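Local structure of 16S rRNA methyltransferase (Streptomyces sp. DSM 40477, 3MQ2) at residues W108-R113 and V149-G153; L142-R146 and S203-D208; P158-D164 and D180-L184. The protein methylates the N1 position of adenine 1408 in 16S rRNA, using S-adenosyl-L-methionine, and so confers resistance to kanamycin, neomycin, apramycin and other aminoglycosides. One frame throughout, in Å; residues are numbered along the deposited sequence.

In the fold
After an N-terminal hairpin (5-8, 11-14) and helix 17-24, the chain builds the parallel strands of a Rossmann-like sheet; after strand 99-105, the segment 108-113 opens contact 1. Strand 134-141 then leads into 142-146, the first half of contact 2, before 149-153 returns to helix 109-116 and closes contact 1. The two contacts cross, and they touch where Ala144 packs on Leu112. Contact 3 falls wholly within the span of contact 2: strand 176-184 turns back along helix 160-173 and closes the loop of contact 3, and only later does 203-208 reach 142-146. Phe207 of contact 2 stacks on Tyr183 of contact 3. Together the three contacts join cofactor pocket, connecting loop and the antiparallel end of the sheet.

Contact 1: W108-R113 and V149-G153; sequences WGSLLR and VPEVG. With SAH (S-adenosyl-L-homocysteine), chain C.
Glu151 reaches from a short 3-10 turn to the backbone of Gly109, just beyond strand 99-105 in the Rossmann-like fold of a class I methyltransferase. Its side chain gets there by doubling back: CG sits between the backbone N and the carbonyl carbon (chi1 61°), and a bend at chi2 swings the carboxylate over the start of helix 109-116. Gly109 N donates to Glu151 OE2 at 2.8 Å, nearly straight, but it meets that oxygen from well above the carboxylate plane, 44° out. The negative group thus lies near the amino end of the helix, where the helix dipole would probably favour it.

The same oxygen comes to the edge of the Trp108 indole, close to the ring plane, and lies 3.7 Å from Trp108 CB. Ring and carboxylate planes are turned 51° apart, so the two groups do not stack. The indole's pyrrole side is given over to the cofactor product instead: SAH C5' approaches the ring obliquely, 3.4 Å from Trp108 CD1, and Trp108 NE1 is 3.5 Å from SAH SD.

Farther along the helix, Leu112 sends its CD2 branch against Val152 CG1, 3.6 Å away, and the Leu112 side chain crosses that of Glu151 at about a right angle. Arg113 contributes its aliphatic root, CB lying 3.7 Å from Glu151 O. The helix thereby faces the loop with Leu112 and Arg113 while Ser110 and Leu111 serve the adenine. Ala90 and Glu91 also belong to that pocket, and Glu91 hydrogen-bonds Ser110 OG. Leu111 CB packs 3.4 Å from SAH N7, and Ser110 OG accepts a hydrogen bond from SAH N6 at 2.8 Å.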
loop_
_atom_site.group_PDB
_atom_site.type_symbol
_atom_site.label_atom_id
_atom_site.label_comp_id
_atom_site.label_asym_id
_atom_site.label_seq_id
_atom_site.Cartn_x
_atom_site.Cartn_y
_atom_site.Cartn_z
ATOM N N TRP A 108 -5.844 -6.128 5.577
ATOM C CA TRP A 108 -6.588 -6.789 6.640
ATOM C C TRP A 108 -5.812 -6.622 7.942
ATOM O O TRP A 108 -4.725 -6.038 7.946
ATOM C CB TRP A 108 -6.876 -8.268 6.318
ATOM C CG TRP A 108 -5.682 -9.172 6.096
ATOM C CD1 TRP A 108 -5.046 -9.424 4.910
ATOM C CD2 TRP A 108 -5.020 -9.971 7.084
ATOM N NE1 TRP A 108 -4.017 -10.328 5.110
ATOM C CE2 TRP A 108 -3.981 -10.669 6.436
ATOM C CE3 TRP A 108 -5.210 -10.166 8.458
ATOM C CZ2 TRP A 108 -3.128 -11.546 7.115
ATOM C CZ3 TRP A 108 -4.353 -11.034 9.136
ATOM C CH2 TRP A 108 -3.332 -11.717 8.458
ATOM N N GLY A 109 -6.377 -7.108 9.041
ATOM C CA GLY A 109 -5.704 -6.987 10.324
ATOM C C GLY A 109 -5.631 -5.543 10.776
ATOM O O GLY A 109 -6.523 -4.750 10.487
ATOM N N SER A 110 -4.558 -5.193 11.473
ATOM C CA SER A 110 -4.476 -3.875 12.092
ATOM C C SER A 110 -4.352 -2.768 11.052
ATOM O O SER A 110 -4.758 -1.640 11.306
ATOM C CB SER A 110 -3.301 -3.812 13.078
ATOM O OG SER A 110 -2.058 -3.920 12.402
ATOM N N LEU A 111 -3.810 -3.093 9.883
ATOM C CA LEU A 111 -3.709 -2.109 8.806
ATOM C C LEU A 111 -5.106 -1.727 8.307
ATOM O O LEU A 111 -5.368 -0.571 7.982
ATOM C CB LEU A 111 -2.850 -2.640 7.656
ATOM C CG LEU A 111 -2.631 -1.703 6.459
ATOM C CD1 LEU A 111 -2.104 -0.361 6.914
ATOM C CD2 LEU A 111 -1.680 -2.344 5.447
ATOM N N LEU A 112 -6.004 -2.705 8.255
ATOM C CA LEU A 112 -7.371 -2.414 7.827
ATOM C C LEU A 112 -8.053 -1.583 8.905
ATOM O O LEU A 112 -8.698 -0.580 8.619
ATOM C CB LEU A 112 -8.142 -3.717 7.558
ATOM C CG LEU A 112 -9.663 -3.584 7.372
ATOM C CD1 LEU A 112 -9.988 -2.590 6.265
ATOM C CD2 LEU A 112 -10.274 -4.948 7.082
ATOM N N ARG A 113 -7.905 -1.992 10.160
ATOM C CA ARG A 113 -8.498 -1.221 11.236
ATOM C C ARG A 113 -8.005 0.222 11.142
ATOM O O ARG A 113 -8.776 1.177 11.301
ATOM C CB ARG A 113 -8.146 -1.842 12.590
ATOM C CG ARG A 113 -8.880 -1.213 13.758
ATOM C CD ARG A 113 -8.634 -1.978 15.054
ATOM N NE ARG A 113 -7.297 -1.742 15.598
ATOM C CZ ARG A 113 -6.295 -2.610 15.522
ATOM N NH1 ARG A 113 -6.471 -3.782 14.922
ATOM N NH2 ARG A 113 -5.114 -2.311 16.047
ATOM N N VAL A 149 -15.280 -9.198 9.574
ATOM C CA VAL A 149 -14.134 -9.783 10.271
ATOM C C VAL A 149 -13.928 -9.019 11.584
ATOM O O VAL A 149 -14.423 -7.902 11.740
ATOM C CB VAL A 149 -12.862 -9.711 9.404
ATOM C CG1 VAL A 149 -13.047 -10.535 8.131
ATOM C CG2 VAL A 149 -12.550 -8.262 9.044
ATOM N N PRO A 150 -13.202 -9.620 12.536
ATOM C CA PRO A 150 -13.067 -8.974 13.845
ATOM C C PRO A 150 -12.549 -7.537 13.754
ATOM O O PRO A 150 -13.024 -6.671 14.497
ATOM C CB PRO A 150 -12.046 -9.861 14.565
ATOM C CG PRO A 150 -12.251 -11.215 13.961
ATOM C CD PRO A 150 -12.552 -10.943 12.501
ATOM N N GLU A 151 -11.601 -7.278 12.861
ATOM C CA GLU A 151 -10.920 -5.983 12.860
ATOM C C GLU A 151 -11.751 -4.812 12.326
ATOM O O GLU A 151 -11.359 -3.659 12.509
ATOM C CB GLU A 151 -9.546 -6.042 12.167
ATOM C CG GLU A 151 -9.561 -6.444 10.695
ATOM C CD GLU A 151 -9.445 -7.955 10.482
ATOM O OE1 GLU A 151 -9.941 -8.729 11.334
ATOM O OE2 GLU A 151 -8.863 -8.368 9.450
ATOM N N VAL A 152 -12.883 -5.089 11.678
ATOM C CA VAL A 152 -13.770 -3.999 11.255
ATOM C C VAL A 152 -14.833 -3.685 12.300
ATOM O O VAL A 152 -15.605 -2.739 12.143
ATOM C CB VAL A 152 -14.453 -4.239 9.885
ATOM C CG1 VAL A 152 -13.407 -4.462 8.804
ATOM C CG2 VAL A 152 -15.472 -5.399 9.955
ATOM N N GLY A 153 -14.875 -4.484 13.360
ATOM C CA GLY A 153 -15.799 -4.233 14.453
ATOM C C GLY A 153 -17.225 -4.069 13.975
ATOM O O GLY A 153 -17.731 -4.902 13.222
HETATM N N SAH C . -1.418 -5.588 -0.851
HETATM C CA SAH C . -1.066 -6.979 -1.078
HETATM C CB SAH C . -1.299 -7.819 0.176
HETATM C CG SAH C . -2.624 -7.546 0.879
HETATM S SD SAH C . -2.996 -8.817 2.113
HETATM C C SAH C . -1.885 -7.519 -2.234
HETATM O O SAH C . -1.682 -8.648 -2.683
HETATM O OXT SAH C . -2.772 -6.824 -2.730
HETATM C "C5'" SAH C . -2.682 -7.569 3.388
HETATM C "C4'" SAH C . -1.208 -7.510 3.774
HETATM O "O4'" SAH C . -1.030 -6.505 4.750
HETATM C "C3'" SAH C . -0.698 -8.809 4.400
HETATM O "O3'" SAH C . 0.474 -9.212 3.735
HETATM C "C2'" SAH C . -0.330 -8.474 5.829
HETATM O "O2'" SAH C . 0.869 -9.120 6.217
HETATM C "C1'" SAH C . -0.146 -6.972 5.751
HETATM N N9 SAH C . -0.426 -6.261 7.004
HETATM C C8 SAH C . -1.530 -6.332 7.813
HETATM N N7 SAH C . -1.344 -5.473 8.854
HETATM C C5 SAH C . -0.139 -4.865 8.693
HETATM C C6 SAH C . 0.550 -3.917 9.435
HETATM N N6 SAH C . 0.031 -3.417 10.554
HETATM N N1 SAH C . 1.780 -3.490 8.992
HETATM C C2 SAH C . 2.331 -3.992 7.831
HETATM N N3 SAH C . 1.653 -4.940 7.098
HETATM C C4 SAH C . 0.438 -5.351 7.532
#

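Contact 2: L142-R146 and S203-D208; sequences LHAWR and SRDRFD
His143 points the edge of its ring at Asp208, its NE2 donating to Asp208 OD1 over 2.7 Å in an almost straight His-carboxylate hydrogen bond, part of a polar network that ties two loops together. The oxygen lies in the imidazole plane, yet the histidine comes from above the carboxylate plane, 50° out of it. Alongside, Leu142 N donates to Asp208 O at 2.8 Å.

Arg146 passes its CD over the rim of one face of the His143 ring. Its CG is anti to the carbonyl carbon (chi1 -58°) and the chain then runs extended to NE, which carries the guanidinium end-on to a single carbonyl. Phe207 O, lying in the guanidinium plane, receives NH1 of Arg146 at 2.9 Å and NH2 of Arg146 at 3.3 Å. Arg146 NH1 also makes a salt bridge to Asp205 OD2, 2.9 Å, bent to 129° and weak as a hydrogen bond; the guanidinium and carboxylate planes stand almost perpendicular. Arg146 NH2 has a second partner, a salt bridge to Glu157.

Behind these groups, Ser203 OG donates to the syn side of Asp208 OD1 at 2.7 Å, so two donors grip one buried carboxylate oxygen, and it accepts from Asp205 N in an ST turn. The contact thus joins the loop leaving strand 134-141 to the one entering its antiparallel neighbour, strand 209-216, while Leu200 of helix 196-200 packs against both His143 and Asp208.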
loop_
_atom_site.group_PDB
_atom_site.type_symbol
_atom_site.label_atom_id
_atom_site.label_comp_id
_atom_site.label_asym_id
_atom_site.label_seq_id
_atom_site.Cartn_x
_atom_site.Cartn_y
_atom_site.Cartn_z
ATOM N N LEU A 142 -13.861 -5.446 0.177
ATOM C CA LEU A 142 -15.170 -5.387 0.804
ATOM C C LEU A 142 -15.563 -6.726 1.456
ATOM O O LEU A 142 -16.494 -6.787 2.256
ATOM C CB LEU A 142 -16.213 -4.903 -0.211
ATOM C CG LEU A 142 -15.985 -3.482 -0.735
ATOM C CD1 LEU A 142 -16.831 -3.214 -1.978
ATOM C CD2 LEU A 142 -16.265 -2.440 0.347
ATOM N N HIS A 143 -14.813 -7.787 1.163
ATOM C CA HIS A 143 -15.105 -9.071 1.785
ATOM C C HIS A 143 -14.796 -9.075 3.276
ATOM O O HIS A 143 -15.181 -10.001 3.991
ATOM C CB HIS A 143 -14.418 -10.223 1.038
ATOM C CG HIS A 143 -14.988 -10.446 -0.320
ATOM N ND1 HIS A 143 -15.922 -11.427 -0.586
ATOM C CD2 HIS A 143 -14.808 -9.773 -1.483
ATOM C CE1 HIS A 143 -16.274 -11.362 -1.858
ATOM N NE2 HIS A 143 -15.620 -10.360 -2.421
ATOM N N ALA A 144 -14.139 -8.019 3.745
ATOM C CA ALA A 144 -13.935 -7.843 5.175
ATOM C C ALA A 144 -15.280 -7.630 5.863
ATOM O O ALA A 144 -15.359 -7.611 7.088
ATOM C CB ALA A 144 -12.993 -6.654 5.444
ATOM N N TRP A 145 -16.337 -7.458 5.068
ATOM C CA TRP A 145 -17.681 -7.278 5.615
ATOM C C TRP A 145 -18.634 -8.363 5.129
ATOM O O TRP A 145 -19.845 -8.226 5.254
ATOM C CB TRP A 145 -18.250 -5.907 5.230
ATOM C CG TRP A 145 -17.599 -4.762 5.925
ATOM C CD1 TRP A 145 -18.004 -4.181 7.099
ATOM C CD2 TRP A 145 -16.425 -4.046 5.508
ATOM N NE1 TRP A 145 -17.157 -3.151 7.431
ATOM C CE2 TRP A 145 -16.181 -3.047 6.476
ATOM C CE3 TRP A 145 -15.557 -4.155 4.418
ATOM C CZ2 TRP A 145 -15.098 -2.165 6.388
ATOM C CZ3 TRP A 145 -14.477 -3.281 4.334
ATOM C CH2 TRP A 145 -14.267 -2.292 5.308
ATOM N N ARG A 146 -18.084 -9.441 4.587
ATOM C CA ARG A 146 -18.893 -10.471 3.946
ATOM C C ARG A 146 -18.466 -11.868 4.391
ATOM O O ARG A 146 -18.017 -12.670 3.583
ATOM C CB ARG A 146 -18.770 -10.333 2.428
ATOM C CG ARG A 146 -19.190 -8.950 1.904
ATOM C CD ARG A 146 -18.998 -8.829 0.395
ATOM N NE ARG A 146 -19.266 -7.474 -0.084
ATOM C CZ ARG A 146 -19.032 -7.072 -1.329
ATOM N NH1 ARG A 146 -18.528 -7.920 -2.216
ATOM N NH2 ARG A 146 -19.278 -5.818 -1.684
ATOM N N SER A 203 -15.434 -14.953 -6.772
ATOM C CA SER A 203 -16.491 -14.128 -6.203
ATOM C C SER A 203 -17.654 -14.005 -7.163
ATOM O O SER A 203 -17.463 -13.898 -8.376
ATOM C CB SER A 203 -15.984 -12.724 -5.872
ATOM O OG SER A 203 -17.032 -11.903 -5.374
ATOM N N ARG A 204 -18.860 -13.991 -6.610
ATOM C CA ARG A 204 -20.054 -13.771 -7.404
ATOM C C ARG A 204 -20.629 -12.381 -7.134
ATOM O O ARG A 204 -21.664 -12.017 -7.688
ATOM C CB ARG A 204 -21.098 -14.841 -7.094
ATOM C CG ARG A 204 -20.677 -16.252 -7.489
ATOM C CD ARG A 204 -20.967 -16.514 -8.962
ATOM N NE ARG A 204 -19.751 -16.552 -9.762
ATOM C CZ ARG A 204 -19.727 -16.729 -11.078
ATOM N NH1 ARG A 204 -20.858 -16.881 -11.754
ATOM N NH2 ARG A 204 -18.568 -16.749 -11.721
ATOM N N ASP A 205 -19.948 -11.604 -6.291
ATOM C CA ASP A 205 -20.415 -10.260 -5.979
ATOM C C ASP A 205 -20.207 -9.310 -7.160
ATOM O O ASP A 205 -19.318 -9.513 -7.979
ATOM C CB ASP A 205 -19.745 -9.725 -4.702
ATOM C CG ASP A 205 -20.097 -10.563 -3.482
ATOM O OD1 ASP A 205 -21.217 -11.120 -3.447
ATOM O OD2 ASP A 205 -19.260 -10.682 -2.563
ATOM N N ARG A 206 -21.028 -8.271 -7.239
ATOM C CA ARG A 206 -20.894 -7.289 -8.312
ATOM C C ARG A 206 -19.532 -6.609 -8.264
ATOM O O ARG A 206 -18.855 -6.500 -9.281
ATOM C CB ARG A 206 -22.005 -6.239 -8.239
ATOM C CG ARG A 206 -21.939 -5.198 -9.358
ATOM C CD ARG A 206 -22.048 -5.833 -10.749
ATOM N NE ARG A 206 -21.857 -4.819 -11.786
ATOM C CZ ARG A 206 -20.668 -4.438 -12.245
ATOM N NH1 ARG A 206 -19.551 -4.995 -11.771
ATOM N NH2 ARG A 206 -20.589 -3.492 -13.171
ATOM N N PHE A 207 -19.149 -6.149 -7.072
ATOM C CA PHE A 207 -17.846 -5.544 -6.847
ATOM C C PHE A 207 -17.245 -6.130 -5.590
ATOM O O PHE A 207 -17.964 -6.450 -4.643
ATOM C CB PHE A 207 -17.966 -4.041 -6.637
ATOM C CG PHE A 207 -18.449 -3.295 -7.837
ATOM C CD1 PHE A 207 -17.653 -3.177 -8.963
ATOM C CD2 PHE A 207 -19.686 -2.673 -7.817
ATOM C CE1 PHE A 207 -18.107 -2.465 -10.077
ATOM C CE2 PHE A 207 -20.142 -1.955 -8.918
ATOM C CZ PHE A 207 -19.339 -1.852 -10.045
ATOM N N ASP A 208 -15.923 -6.238 -5.577
ATOM C CA ASP A 208 -15.209 -6.753 -4.420
ATOM C C ASP A 208 -14.397 -5.681 -3.725
ATOM O O ASP A 208 -13.959 -5.884 -2.601
ATOM C CB ASP A 208 -14.244 -7.845 -4.855
ATOM C CG ASP A 208 -14.946 -8.991 -5.521
ATOM O OD1 ASP A 208 -15.963 -9.435 -4.963
ATOM O OD2 ASP A 208 -14.482 -9.437 -6.587
#

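Contact 3: P158-D164 and D180-L184; sequences PTPDSAD and DCRYL
Pro160 and Cys181 bring the two backbones within 4.9 Å, CA to CA, where helix 160-164 runs nearly antiparallel to strand 180-184, the axes 7.5 Å apart at 155°. This is the helix-to-strand packing of an alpha/beta sheet, here at its edge strand 176-184.

Pro160 sets its CD over one face of the Tyr183 ring, toward the rim. That CD stands 3.8 Å from the Tyr183 ring centroid, a CH-pi contact in which the two side chains cross at about a right angle. Tyr183 CG is anti to the carbonyl carbon (chi1 -71°), which carries the phenol back beside the helix start; Tyr183 OH comes within 3.7 Å of Thr159 CG2. Water 1, at the ring edge and in its plane, bridges the two segments: it accepts from Tyr183 OH at 2.6 Å and donates to Pro158 O at 2.7 Å.

The helix start is fixed by a capping box: Thr159 OG1 accepts from Ser162 N at 3.0 Å, and Ser162 OG accepts from Thr159 N. One turn on, Ala163 CB faces the thiol of Cys181, which was modelled in two conformers. Cys181 N donates to water 2, 3.0 Å away, beside the Asp164 carboxylate.

With no clear direct hydrogen bond between helix and strand, the contact rests largely on apolar packing, of Pro160 on the Tyr183 ring and Ala163 on Cys181, with water 1 as a polar bridge.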
loop_
_atom_site.group_PDB
_atom_site.type_symbol
_atom_site.label_atom_id
_atom_site.label_comp_id
_atom_site.label_asym_id
_atom_site.label_seq_id
_atom_site.Cartn_x
_atom_site.Cartn_y
_atom_site.Cartn_z
ATOM N N PRO A 158 -18.524 -0.071 3.774
ATOM C CA PRO A 158 -18.575 1.263 3.164
ATOM C C PRO A 158 -18.995 1.241 1.702
ATOM O O PRO A 158 -18.723 0.299 0.963
ATOM C CB PRO A 158 -17.133 1.757 3.279
ATOM C CG PRO A 158 -16.317 0.500 3.280
ATOM C CD PRO A 158 -17.145 -0.512 4.034
ATOM N N THR A 159 -19.671 2.303 1.289
ATOM C CA THR A 159 -20.073 2.458 -0.095
ATOM C C THR A 159 -19.516 3.793 -0.548
ATOM O O THR A 159 -19.085 4.591 0.286
ATOM C CB THR A 159 -21.599 2.502 -0.226
ATOM O OG1 THR A 159 -22.089 3.694 0.402
ATOM C CG2 THR A 159 -22.228 1.278 0.432
ATOM N N PRO A 160 -19.522 4.046 -1.865
ATOM C CA PRO A 160 -19.058 5.347 -2.343
ATOM C C PRO A 160 -19.720 6.487 -1.574
ATOM O O PRO A 160 -19.041 7.430 -1.165
ATOM C CB PRO A 160 -19.508 5.349 -3.806
ATOM C CG PRO A 160 -19.440 3.916 -4.195
ATOM C CD PRO A 160 -19.891 3.153 -2.978
ATOM N N ASP A 161 -21.029 6.399 -1.363
ATOM C CA ASP A 161 -21.733 7.480 -0.684
ATOM C C ASP A 161 -21.442 7.535 0.812
ATOM O O ASP A 161 -21.170 8.604 1.360
ATOM C CB ASP A 161 -23.239 7.389 -0.928
ATOM C CG ASP A 161 -23.602 7.597 -2.385
ATOM O OD1 ASP A 161 -22.806 8.227 -3.113
ATOM O OD2 ASP A 161 -24.683 7.132 -2.801
ATOM N N SER A 162 -21.500 6.390 1.479
ATOM C CA SER A 162 -21.322 6.370 2.922
ATOM C C SER A 162 -19.902 6.778 3.288
ATOM O O SER A 162 -19.673 7.403 4.325
ATOM C CB SER A 162 -21.649 4.989 3.496
ATOM O OG SER A 162 -20.634 4.051 3.191
ATOM N N ALA A 163 -18.949 6.418 2.435
ATOM C CA ALA A 163 -17.551 6.768 2.667
ATOM C C ALA A 163 -17.375 8.277 2.611
ATOM O O ALA A 163 -16.703 8.872 3.459
ATOM C CB ALA A 163 -16.660 6.093 1.644
ATOM N N ASP A 164 -17.979 8.897 1.604
ATOM C CA ASP A 164 -17.991 10.350 1.522
ATOM C C ASP A 164 -18.569 10.926 2.808
ATOM O O ASP A 164 -18.232 12.037 3.207
ATOM C CB ASP A 164 -18.820 10.824 0.324
ATOM C CG ASP A 164 -18.213 10.421 -1.009
ATOM O OD1 ASP A 164 -18.975 10.272 -1.988
ATOM O OD2 ASP A 164 -16.977 10.258 -1.080
ATOM N N ASP A 180 -12.073 11.042 -3.662
ATOM C CA ASP A 180 -12.913 10.175 -4.462
ATOM C C ASP A 180 -13.098 8.809 -3.825
ATOM O O ASP A 180 -12.179 8.264 -3.212
ATOM C CB ASP A 180 -12.328 10.008 -5.857
ATOM C CG ASP A 180 -13.262 9.267 -6.786
ATOM O OD1 ASP A 180 -14.234 9.887 -7.275
ATOM O OD2 ASP A 180 -13.029 8.065 -7.023
ATOM N N CYS A 181 -14.305 8.276 -3.956
ATOM C CA CYS A 181 -14.612 6.924 -3.505
ATOM C C CYS A 181 -15.413 6.231 -4.594
ATOM O O CYS A 181 -16.475 6.713 -4.993
ATOM C CB CYS A 181 -15.428 6.957 -2.211
ATOM S SG CYS A 181 -14.709 7.964 -0.886
ATOM N N ARG A 182 -14.908 5.113 -5.098
ATOM C CA ARG A 182 -15.648 4.389 -6.129
ATOM C C ARG A 182 -15.356 2.894 -6.130
ATOM O O ARG A 182 -14.282 2.461 -5.736
ATOM C CB ARG A 182 -15.341 4.980 -7.506
ATOM C CG ARG A 182 -13.880 4.882 -7.910
ATOM C CD ARG A 182 -13.648 5.491 -9.291
ATOM N NE ARG A 182 -13.939 6.919 -9.308
ATOM C CZ ARG A 182 -14.738 7.515 -10.190
ATOM N NH1 ARG A 182 -15.333 6.809 -11.143
ATOM N NH2 ARG A 182 -14.939 8.823 -10.122
ATOM N N TYR A 183 -16.328 2.115 -6.585
ATOM C CA TYR A 183 -16.128 0.690 -6.746
ATOM C C TYR A 183 -15.194 0.445 -7.925
ATOM O O TYR A 183 -15.232 1.174 -8.932
ATOM C CB TYR A 183 -17.457 -0.001 -7.023
ATOM C CG TYR A 183 -18.411 -0.082 -5.857
ATOM C CD1 TYR A 183 -18.040 -0.684 -4.660
ATOM C CD2 TYR A 183 -19.704 0.413 -5.972
ATOM C CE1 TYR A 183 -18.931 -0.773 -3.601
ATOM C CE2 TYR A 183 -20.601 0.322 -4.923
ATOM C CZ TYR A 183 -20.214 -0.274 -3.743
ATOM O OH TYR A 183 -21.106 -0.363 -2.702
ATOM N N LEU A 184 -14.343 -0.569 -7.794
ATOM C CA LEU A 184 -13.496 -1.011 -8.891
ATOM C C LEU A 184 -14.068 -2.291 -9.472
ATOM O O LEU A 184 -14.423 -3.210 -8.727
ATOM C CB LEU A 184 -12.071 -1.292 -8.403
ATOM C CG LEU A 184 -11.230 -0.114 -7.923
ATOM C CD1 LEU A 184 -9.809 -0.615 -7.747
ATOM C CD2 LEU A 184 -11.288 1.040 -8.912
HETATM O O HOH W 1 -20.187 -1.476 -0.511
HETATM O O HOH W 2 -16.694 10.068 -4.094
#